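Local coordinates for protein insecticidal Delta-Endotoxin Cry8Ea1 (Bacillus Thuringiensis, PDB 3EB7) that is a crystal toxin that kills larvae of the underground pest Holotrichia parallela, probably by forming pores in the membranes of midgut cells, at residues 345-350 against 390-395; 299-304 against 379-384; 242-247 against 428-433. All blocks are in the same frame, centred on the assembly; numbering follows the deposited sequence.

Overall arrangement
All three contacts lie in the middle, beta-prism domain of the toxin. Contact 1 pairs two neighbouring strands of one sheet by backbone bonds, with a carboxylate-hydroxyl bond on the outer face; it is partly buried, and Ala390 and Glu392 are exposed. Contact 2, also partly buried, reaches from that same sheet, through the strand and turn at 379-384, to a different sheet; it relies on waters, aliphatic contacts and an aromatic pair. In contact 3 every touching residue is buried; closer to the chain's centre, it ties strand 427-434 of the third sheet to the chain arriving from the helical domain. Contacts 1 and 3 touch through Ser346 against Ile247 and Phe430, while Trp301 of contact 2 reaches Phe430.

Contact 1 (345-350 against 390-395)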
loop_
_atom_site.group_PDB
_atom_site.type_symbol
_atom_site.label_atom_id
_atom_site.label_comp_id
_atom_site.label_asym_id
_atom_site.label_seq_id
_atom_site.Cartn_x
_atom_site.Cartn_y
_atom_site.Cartn_z
ATOM N N LEU A 345 -15.118 9.885 -11.091
ATOM C CA LEU A 345 -16.517 9.541 -10.997
ATOM C C LEU A 345 -16.897 9.093 -12.390
ATOM O O LEU A 345 -16.831 9.881 -13.311
ATOM C CB LEU A 345 -17.308 10.762 -10.524
ATOM C CG LEU A 345 -18.750 10.595 -9.994
ATOM C CD1 LEU A 345 -19.715 10.581 -11.143
ATOM C CD2 LEU A 345 -19.005 9.357 -9.146
ATOM N N SER A 346 -17.245 7.815 -12.569
ATOM C CA SER A 346 -17.451 7.281 -13.909
ATOM C C SER A 346 -18.863 6.794 -14.086
ATOM O O SER A 346 -19.470 6.276 -13.139
ATOM C CB SER A 346 -16.506 6.118 -14.218
ATOM O OG SER A 346 -15.163 6.382 -13.826
ATOM N N THR A 347 -19.372 6.919 -15.307
ATOM C CA THR A 347 -20.652 6.371 -15.629
ATOM C C THR A 347 -20.482 5.130 -16.517
ATOM O O THR A 347 -20.155 5.218 -17.695
ATOM C CB THR A 347 -21.556 7.445 -16.288
ATOM O OG1 THR A 347 -21.695 8.552 -15.391
ATOM C CG2 THR A 347 -22.947 6.887 -16.628
ATOM N N ALA A 348 -20.705 3.966 -15.934
ATOM C CA ALA A 348 -20.762 2.759 -16.691
ATOM C C ALA A 348 -22.177 2.632 -17.313
ATOM O O ALA A 348 -23.185 2.495 -16.596
ATOM C CB ALA A 348 -20.399 1.575 -15.801
ATOM N N GLY A 349 -22.235 2.713 -18.651
ATOM C CA GLY A 349 -23.477 2.796 -19.407
ATOM C C GLY A 349 -23.862 1.454 -19.989
ATOM O O GLY A 349 -22.989 0.586 -20.219
ATOM N N VAL A 350 -25.171 1.284 -20.193
ATOM C CA VAL A 350 -25.750 0.150 -20.944
ATOM C C VAL A 350 -26.784 0.718 -21.901
ATOM O O VAL A 350 -27.697 1.464 -21.475
ATOM C CB VAL A 350 -26.534 -0.899 -20.064
ATOM C CG1 VAL A 350 -26.850 -2.157 -20.902
ATOM C CG2 VAL A 350 -25.778 -1.276 -18.833
ATOM N N ALA A 390 -27.362 3.459 -16.621
ATOM C CA ALA A 390 -26.068 3.935 -16.167
ATOM C C ALA A 390 -25.872 3.555 -14.695
ATOM O O ALA A 390 -26.852 3.513 -13.927
ATOM C CB ALA A 390 -25.959 5.471 -16.349
ATOM N N GLN A 391 -24.615 3.321 -14.311
ATOM C CA GLN A 391 -24.183 3.208 -12.905
ATOM C C GLN A 391 -23.041 4.163 -12.622
ATOM O O GLN A 391 -22.092 4.204 -13.377
ATOM C CB GLN A 391 -23.663 1.822 -12.652
ATOM C CG GLN A 391 -24.550 1.028 -11.807
ATOM C CD GLN A 391 -24.395 -0.431 -12.095
ATOM O OE1 GLN A 391 -23.289 -0.999 -11.987
ATOM N NE2 GLN A 391 -25.511 -1.065 -12.480
ATOM N N GLU A 392 -23.099 4.880 -11.509
ATOM C CA GLU A 392 -22.039 5.801 -11.125
ATOM C C GLU A 392 -21.004 5.049 -10.300
ATOM O O GLU A 392 -21.341 4.483 -9.263
ATOM C CB GLU A 392 -22.602 6.976 -10.305
ATOM C CG GLU A 392 -23.496 7.955 -11.087
ATOM C CD GLU A 392 -22.700 8.998 -11.922
ATOM O OE1 GLU A 392 -22.667 10.208 -11.529
ATOM O OE2 GLU A 392 -22.112 8.610 -12.959
ATOM N N LYS A 393 -19.750 5.027 -10.759
ATOM C CA LYS A 393 -18.686 4.437 -9.975
ATOM C C LYS A 393 -17.813 5.587 -9.428
ATOM O O LYS A 393 -17.335 6.438 -10.165
ATOM C CB LYS A 393 -17.877 3.407 -10.776
ATOM C CG LYS A 393 -18.629 2.496 -11.750
ATOM C CD LYS A 393 -19.694 1.595 -11.139
ATOM C CE LYS A 393 -19.106 0.373 -10.350
ATOM N NZ LYS A 393 -17.901 -0.326 -10.975
ATOM N N ASP A 394 -17.701 5.646 -8.108
ATOM C CA ASP A 394 -17.070 6.744 -7.409
ATOM C C ASP A 394 -15.891 6.096 -6.759
ATOM O O ASP A 394 -16.043 5.221 -5.925
ATOM C CB ASP A 394 -18.053 7.317 -6.375
ATOM C CG ASP A 394 -17.426 8.359 -5.436
ATOM O OD1 ASP A 394 -18.174 8.898 -4.580
ATOM O OD2 ASP A 394 -16.213 8.647 -5.521
ATOM N N SER A 395 -14.700 6.518 -7.156
ATOM C CA SER A 395 -13.477 5.858 -6.712
ATOM C C SER A 395 -13.249 5.966 -5.194
ATOM O O SER A 395 -12.599 5.095 -4.563
ATOM C CB SER A 395 -12.273 6.393 -7.506
ATOM O OG SER A 395 -11.991 7.724 -7.160
HETATM O O HOH W 1 -14.226 5.878 -11.214
#
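The carboxylate of Glu392 is the flat group of this contact, and Leu345 and Thr347 meet it from different directions. Leu345 CD1 stands above the carboxylate plane on one side and approaches OE1 to 3.0 Å, a tight approach of a methyl to an oxygen. Thr347 OG1 lies much nearer the plane, tilted slightly to the other side, and donates to Glu392 OE2; the modelled separation of 2.5 Å is very short, so its exact length is doubtful. The Glu392 chain bends at chi2 (-81°), which brings CD back toward Leu345 and Thr347. On the same face, Leu345 CD2 packs on Asp394 CB at 3.6 Å. The Asp394 carboxylate itself turns to the start of the next helix, where OD2 caps the backbone N of Glu396. Thr347 CG2 and Ala390 CB also meet on this face.

Between the side chains the backbones are joined by two pairs of hydrogen bonds. Ser346 N donates to Lys393 O at 2.8 Å and Lys393 N returns a bond to Ser346 O at 2.7 Å; Ala348 and Gln391 repeat the exchange, with Ala348 N 2.9 Å from Gln391 O. Ser346, Ala348, Gln391 and Lys393 belong to the opposite, inner face. There a water bound to Ser346 OG makes a weak second bond to Lys393 O, and the side-chain NE2 of Gln391 donates to Ile250 O. Strand 389-394, the last of its sheet in chain order, lies at one edge and pairs antiparallel with 340-352, the first in chain order, in the 3-2-1-4 order of a Greek key, the topology found in the beta-prism domain of three-domain Cry toxins.

Contact 2 (299-304 against 379-384). With SO4 (sulfate ion), chain E.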
loop_
_atom_site.group_PDB
_atom_site.type_symbol
_atom_site.label_atom_id
_atom_site.label_comp_id
_atom_site.label_asym_id
_atom_site.label_seq_id
_atom_site.Cartn_x
_atom_site.Cartn_y
_atom_site.Cartn_z
ATOM N N LYS A 299 -22.564 7.002 -26.619
ATOM C CA LYS A 299 -21.209 7.332 -27.055
ATOM C C LYS A 299 -20.248 6.948 -25.937
ATOM O O LYS A 299 -20.328 7.469 -24.814
ATOM C CB LYS A 299 -21.064 8.798 -27.371
ATOM C CG LYS A 299 -21.690 9.239 -28.621
ATOM C CD LYS A 299 -21.699 10.762 -28.581
ATOM C CE LYS A 299 -21.785 11.342 -29.935
ATOM N NZ LYS A 299 -22.301 12.741 -29.774
ATOM N N LYS A 300 -19.335 6.032 -26.250
ATOM C CA LYS A 300 -18.590 5.347 -25.207
ATOM C C LYS A 300 -17.106 5.229 -25.530
ATOM O O LYS A 300 -16.701 5.346 -26.663
ATOM C CB LYS A 300 -19.214 3.968 -24.920
ATOM C CG LYS A 300 -19.283 3.047 -26.111
ATOM C CD LYS A 300 -19.681 1.622 -25.661
ATOM C CE LYS A 300 -20.268 0.744 -26.794
ATOM N NZ LYS A 300 -19.209 0.398 -27.751
ATOM N N TRP A 301 -16.322 4.997 -24.493
ATOM C CA TRP A 301 -14.883 4.792 -24.541
ATOM C C TRP A 301 -14.641 3.413 -25.171
ATOM O O TRP A 301 -14.950 2.349 -24.541
ATOM C CB TRP A 301 -14.411 4.822 -23.079
ATOM C CG TRP A 301 -12.916 4.663 -22.763
ATOM C CD1 TRP A 301 -11.982 3.852 -23.395
ATOM C CD2 TRP A 301 -12.218 5.296 -21.672
ATOM N NE1 TRP A 301 -10.747 3.981 -22.765
ATOM C CE2 TRP A 301 -10.871 4.840 -21.702
ATOM C CE3 TRP A 301 -12.605 6.196 -20.668
ATOM C CZ2 TRP A 301 -9.909 5.287 -20.788
ATOM C CZ3 TRP A 301 -11.643 6.642 -19.761
ATOM C CH2 TRP A 301 -10.305 6.177 -19.831
ATOM N N ILE A 302 -14.156 3.427 -26.417
ATOM C CA ILE A 302 -13.833 2.194 -27.166
ATOM C C ILE A 302 -12.322 1.885 -27.292
ATOM O O ILE A 302 -11.947 0.838 -27.819
ATOM C CB ILE A 302 -14.461 2.145 -28.602
ATOM C CG1 ILE A 302 -13.902 3.275 -29.485
ATOM C CG2 ILE A 302 -15.962 2.152 -28.545
ATOM C CD1 ILE A 302 -14.297 3.179 -30.995
ATOM N N GLY A 303 -11.470 2.785 -26.821
ATOM C CA GLY A 303 -10.021 2.582 -26.845
ATOM C C GLY A 303 -9.347 3.807 -26.273
ATOM O O GLY A 303 -9.990 4.852 -26.110
ATOM N N HIS A 304 -8.070 3.687 -25.923
ATOM C CA HIS A 304 -7.288 4.817 -25.415
ATOM C C HIS A 304 -5.812 4.621 -25.658
ATOM O O HIS A 304 -5.330 3.519 -25.919
ATOM C CB HIS A 304 -7.555 5.094 -23.921
ATOM C CG HIS A 304 -7.102 4.010 -22.990
ATOM N ND1 HIS A 304 -7.892 2.926 -22.666
ATOM C CD2 HIS A 304 -5.956 3.866 -22.279
ATOM C CE1 HIS A 304 -7.240 2.144 -21.824
ATOM N NE2 HIS A 304 -6.075 2.704 -21.547
ATOM N N PHE A 379 -11.062 17.355 -15.176
ATOM C CA PHE A 379 -11.030 16.900 -16.567
ATOM C C PHE A 379 -12.268 16.070 -16.756
ATOM O O PHE A 379 -12.550 15.189 -15.963
ATOM C CB PHE A 379 -9.773 16.054 -16.832
ATOM C CG PHE A 379 -8.475 16.802 -16.575
ATOM C CD1 PHE A 379 -7.721 16.542 -15.436
ATOM C CD2 PHE A 379 -8.025 17.785 -17.476
ATOM C CE1 PHE A 379 -6.519 17.231 -15.196
ATOM C CE2 PHE A 379 -6.839 18.488 -17.262
ATOM C CZ PHE A 379 -6.072 18.204 -16.119
ATOM N N THR A 380 -13.041 16.382 -17.783
ATOM C CA THR A 380 -14.247 15.635 -18.048
ATOM C C THR A 380 -14.252 15.070 -19.440
ATOM O O THR A 380 -14.102 15.795 -20.435
ATOM C CB THR A 380 -15.514 16.493 -17.870
ATOM O OG1 THR A 380 -15.439 17.198 -16.621
ATOM C CG2 THR A 380 -16.732 15.617 -17.924
ATOM N N TYR A 381 -14.423 13.748 -19.454
ATOM C CA TYR A 381 -14.826 12.996 -20.608
ATOM C C TYR A 381 -16.372 12.822 -20.597
ATOM O O TYR A 381 -16.922 12.085 -19.780
ATOM C CB TYR A 381 -14.112 11.625 -20.579
ATOM C CG TYR A 381 -14.547 10.680 -21.662
ATOM C CD1 TYR A 381 -14.152 10.892 -23.005
ATOM C CD2 TYR A 381 -15.368 9.587 -21.371
ATOM C CE1 TYR A 381 -14.559 10.011 -24.033
ATOM C CE2 TYR A 381 -15.818 8.730 -22.395
ATOM C CZ TYR A 381 -15.380 8.935 -23.707
ATOM O OH TYR A 381 -15.778 8.076 -24.710
ATOM N N ASN A 382 -17.066 13.523 -21.501
ATOM C CA ASN A 382 -18.490 13.264 -21.738
ATOM C C ASN A 382 -18.953 13.523 -23.176
ATOM O O ASN A 382 -19.505 14.579 -23.477
ATOM C CB ASN A 382 -19.351 14.009 -20.718
ATOM C CG ASN A 382 -20.846 13.593 -20.777
ATOM O OD1 ASN A 382 -21.255 12.645 -21.485
ATOM N ND2 ASN A 382 -21.667 14.325 -20.028
ATOM N N PRO A 383 -18.758 12.548 -24.081
ATOM C CA PRO A 383 -19.167 12.849 -25.475
ATOM C C PRO A 383 -20.690 13.010 -25.659
ATOM O O PRO A 383 -21.102 13.680 -26.599
ATOM C CB PRO A 383 -18.626 11.674 -26.283
ATOM C CG PRO A 383 -18.305 10.601 -25.252
ATOM C CD PRO A 383 -18.159 11.208 -23.929
ATOM N N GLY A 384 -21.501 12.423 -24.769
ATOM C CA GLY A 384 -22.949 12.660 -24.749
ATOM C C GLY A 384 -23.772 11.441 -25.093
ATOM O O GLY A 384 -23.688 10.941 -26.191
HETATM S S SO4 E . -24.109 13.186 -32.822
HETATM O O1 SO4 E . -25.041 13.390 -33.926
HETATM O O2 SO4 E . -23.041 14.184 -32.895
HETATM O O3 SO4 E . -24.898 13.319 -31.588
HETATM O O4 SO4 E . -23.486 11.859 -32.855
HETATM O O HOH W 2 -21.362 9.663 -23.314
HETATM O O HOH W 3 -23.324 14.230 -27.928
#
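Lys299 NZ is held beside Pro383 by a water, 2.6 Å from NZ, which passes a hydrogen bond on to Pro383 O. A sulfate ion, probably taken from the crystallisation liquor, adds a weak bond from NZ to its O3 at 3.2 Å. The contact joins two sheets of the beta-prism: strand 296-310 belongs to one, and strand 376-381 with the turn that follows it to another.

The extended Lys299 chain lays its methylenes past residues 383-384 before the ammonium group reaches the water and the sulfate. Its CD comes within 3.1 Å of Gly384 O, while its CB touches Pro383 CG at 3.9 Å. A second water couples the backbones, donating to Lys299 O and accepting from Gly384 N. Gly384 adopts backbone angles at which a side chain would collide with the carbonyl O of Pro383, a conformation that calls for glycine.

Deeper in, Tyr381 lies between its own turn and Trp301. Pro383 CD sits over one face of the tyrosine ring, toward the rim, while the edge of the Trp301 six-membered ring is directed at the opposite face. This edge-to-face pair has centroids 5.8 Å apart and planes at 70°. With Tyr381 CG anti to the backbone N (chi1 174°), CG stands beside its own carbonyl carbon. The hydroxyl OH reaches the peptide between Lys300 and Trp301, 3.1 Å from Trp301 N, but the angle is too poor for a hydrogen bond there; its polar partner is Thr287 OG1. Stacked also on Phe421, the Trp301 indole spends its N-H within its own strand: NE1 donates to His304 ND1 at 3.0 Å, with ND1 in the indole plane and NE1 tilted 32° from the imidazole plane.

Contact 3 (242-247 against 428-433); sequences VYTDPI and PVFSWT
Ile247 CD1 rests squarely over the centre of the Phe430 ring, 3.4 Å from the centroid and only 8° off the ring normal, a CH-pi contact of the isoleucine tip with one face. CD1 reaches this place because chi2 is extended (165°). A second CH-pi contact follows further along the strand, where Ser431 CB lies over one face of Tyr243, displaced toward the rim and 3.4 Å from CE2. At the edge of the same tyrosine ring comes Val429 CG1, and the other valine methyl, CG2, lies against Pro246 CG, the two side chains running side by side.

Outside these apolar groups is a polar seam centred on Thr244. Trp432 NE1 donates to Thr244 OG1 at 3.2 Å, with the hydroxyl oxygen 16° out of the indole plane. A water bridges the two backbones beside Thr244: it is 2.6 Å from Thr244 OG1, donates to Asp245 O and accepts from Phe430 N. Backbone bonds resume beyond it, Ile247 N donating to Pro428 O at 2.9 Å, while Val242 and Trp432 form an antiparallel hydrogen-bonded pair at the other end.

The segment 242-247 is packed between domains. Helix 198-220 of the N-terminal helical domain meets it through Thr212 on Val242 and Trp201 on Pro246, and Arg209 forms a salt bridge with Asp245; on the prism side, strand 427-434 lies between it and strand 414-422, with Phe430 also touching strand 340-352.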
loop_
_atom_site.group_PDB
_atom_site.type_symbol
_atom_site.label_atom_id
_atom_site.label_comp_id
_atom_site.label_asym_id
_atom_site.label_seq_id
_atom_site.Cartn_x
_atom_site.Cartn_y
_atom_site.Cartn_z
ATOM N N VAL A 242 -2.757 -0.535 -6.701
ATOM C CA VAL A 242 -4.036 -1.224 -6.462
ATOM C C VAL A 242 -4.966 -0.922 -7.636
ATOM O O VAL A 242 -4.837 0.108 -8.301
ATOM C CB VAL A 242 -4.725 -0.819 -5.110
ATOM C CG1 VAL A 242 -3.890 -1.297 -3.878
ATOM C CG2 VAL A 242 -4.987 0.692 -5.033
ATOM N N TYR A 243 -5.879 -1.843 -7.918
ATOM C CA TYR A 243 -6.796 -1.671 -9.015
ATOM C C TYR A 243 -8.225 -1.591 -8.505
ATOM O O TYR A 243 -8.647 -2.453 -7.716
ATOM C CB TYR A 243 -6.653 -2.824 -9.985
ATOM C CG TYR A 243 -5.302 -2.895 -10.661
ATOM C CD1 TYR A 243 -4.154 -3.363 -9.975
ATOM C CD2 TYR A 243 -5.167 -2.529 -11.986
ATOM C CE1 TYR A 243 -2.890 -3.449 -10.637
ATOM C CE2 TYR A 243 -3.905 -2.615 -12.644
ATOM C CZ TYR A 243 -2.803 -3.074 -11.972
ATOM O OH TYR A 243 -1.623 -3.152 -12.653
ATOM N N THR A 244 -8.965 -0.565 -8.954
ATOM C CA THR A 244 -10.394 -0.448 -8.603
ATOM C C THR A 244 -11.225 -1.440 -9.406
ATOM O O THR A 244 -10.711 -2.060 -10.334
ATOM C CB THR A 244 -10.948 1.021 -8.739
ATOM O OG1 THR A 244 -10.539 1.587 -9.982
ATOM C CG2 THR A 244 -10.434 1.891 -7.601
ATOM N N ASP A 245 -12.520 -1.597 -9.075
ATOM C CA ASP A 245 -13.343 -2.576 -9.802
ATOM C C ASP A 245 -13.477 -2.148 -11.279
ATOM O O ASP A 245 -13.453 -0.974 -11.588
ATOM C CB ASP A 245 -14.725 -2.778 -9.160
ATOM C CG ASP A 245 -14.697 -3.544 -7.803
ATOM O OD1 ASP A 245 -13.668 -4.083 -7.312
ATOM O OD2 ASP A 245 -15.783 -3.591 -7.185
ATOM N N PRO A 246 -13.595 -3.115 -12.206
ATOM C CA PRO A 246 -13.803 -2.724 -13.594
ATOM C C PRO A 246 -15.033 -1.774 -13.793
ATOM O O PRO A 246 -16.075 -1.918 -13.101
ATOM C CB PRO A 246 -14.004 -4.078 -14.296
ATOM C CG PRO A 246 -13.264 -5.036 -13.494
ATOM C CD PRO A 246 -13.491 -4.583 -12.059
ATOM N N ILE A 247 -14.906 -0.810 -14.719
ATOM C CA ILE A 247 -15.937 0.207 -14.917
ATOM C C ILE A 247 -16.934 -0.280 -15.956
ATOM O O ILE A 247 -16.905 0.114 -17.147
ATOM C CB ILE A 247 -15.339 1.602 -15.243
ATOM C CG1 ILE A 247 -14.256 1.945 -14.193
ATOM C CG2 ILE A 247 -16.453 2.664 -15.200
ATOM C CD1 ILE A 247 -13.351 3.086 -14.564
ATOM N N PRO A 428 -12.913 -0.431 -19.083
ATOM C CA PRO A 428 -11.638 0.007 -18.485
ATOM C C PRO A 428 -11.453 -0.376 -17.012
ATOM O O PRO A 428 -12.430 -0.596 -16.279
ATOM C CB PRO A 428 -11.667 1.540 -18.649
ATOM C CG PRO A 428 -13.146 1.931 -18.863
ATOM C CD PRO A 428 -13.935 0.653 -19.130
ATOM N N VAL A 429 -10.195 -0.495 -16.591
ATOM C CA VAL A 429 -9.870 -0.679 -15.177
ATOM C C VAL A 429 -8.900 0.447 -14.831
ATOM O O VAL A 429 -8.004 0.764 -15.613
ATOM C CB VAL A 429 -9.255 -2.113 -14.907
ATOM C CG1 VAL A 429 -8.625 -2.230 -13.545
ATOM C CG2 VAL A 429 -10.320 -3.179 -15.047
ATOM N N PHE A 430 -9.110 1.089 -13.688
ATOM C CA PHE A 430 -8.186 2.130 -13.203
ATOM C C PHE A 430 -7.248 1.525 -12.160
ATOM O O PHE A 430 -7.685 0.763 -11.299
ATOM C CB PHE A 430 -8.966 3.297 -12.590
ATOM C CG PHE A 430 -9.765 4.148 -13.582
ATOM C CD1 PHE A 430 -10.627 5.150 -13.106
ATOM C CD2 PHE A 430 -9.673 3.978 -14.958
ATOM C CE1 PHE A 430 -11.372 5.971 -14.007
ATOM C CE2 PHE A 430 -10.427 4.803 -15.865
ATOM C CZ PHE A 430 -11.240 5.781 -15.404
ATOM N N SER A 431 -5.961 1.825 -12.267
ATOM C CA SER A 431 -4.988 1.516 -11.213
ATOM C C SER A 431 -4.488 2.779 -10.529
ATOM O O SER A 431 -4.502 3.865 -11.093
ATOM C CB SER A 431 -3.797 0.686 -11.742
ATOM O OG SER A 431 -2.917 1.491 -12.500
ATOM N N TRP A 432 -4.042 2.619 -9.299
ATOM C CA TRP A 432 -3.761 3.749 -8.433
ATOM C C TRP A 432 -2.528 3.512 -7.595
ATOM O O TRP A 432 -2.301 2.387 -7.172
ATOM C CB TRP A 432 -4.953 3.970 -7.482
ATOM C CG TRP A 432 -6.260 4.110 -8.173
ATOM C CD1 TRP A 432 -7.005 3.113 -8.769
ATOM C CD2 TRP A 432 -7.012 5.304 -8.309
ATOM N NE1 TRP A 432 -8.161 3.647 -9.279
ATOM C CE2 TRP A 432 -8.179 4.989 -9.005
ATOM C CE3 TRP A 432 -6.802 6.623 -7.909
ATOM C CZ2 TRP A 432 -9.142 5.956 -9.319
ATOM C CZ3 TRP A 432 -7.756 7.575 -8.212
ATOM C CH2 TRP A 432 -8.905 7.239 -8.912
ATOM N N THR A 433 -1.804 4.593 -7.285
ATOM C CA THR A 433 -0.660 4.541 -6.386
ATOM C C THR A 433 -0.969 5.313 -5.127
ATOM O O THR A 433 -1.781 6.231 -5.153
ATOM C CB THR A 433 0.659 5.054 -7.032
ATOM O OG1 THR A 433 0.468 6.364 -7.562
ATOM C CG2 THR A 433 1.130 4.100 -8.171
HETATM O O HOH W 4 -11.414 0.450 -12.129
#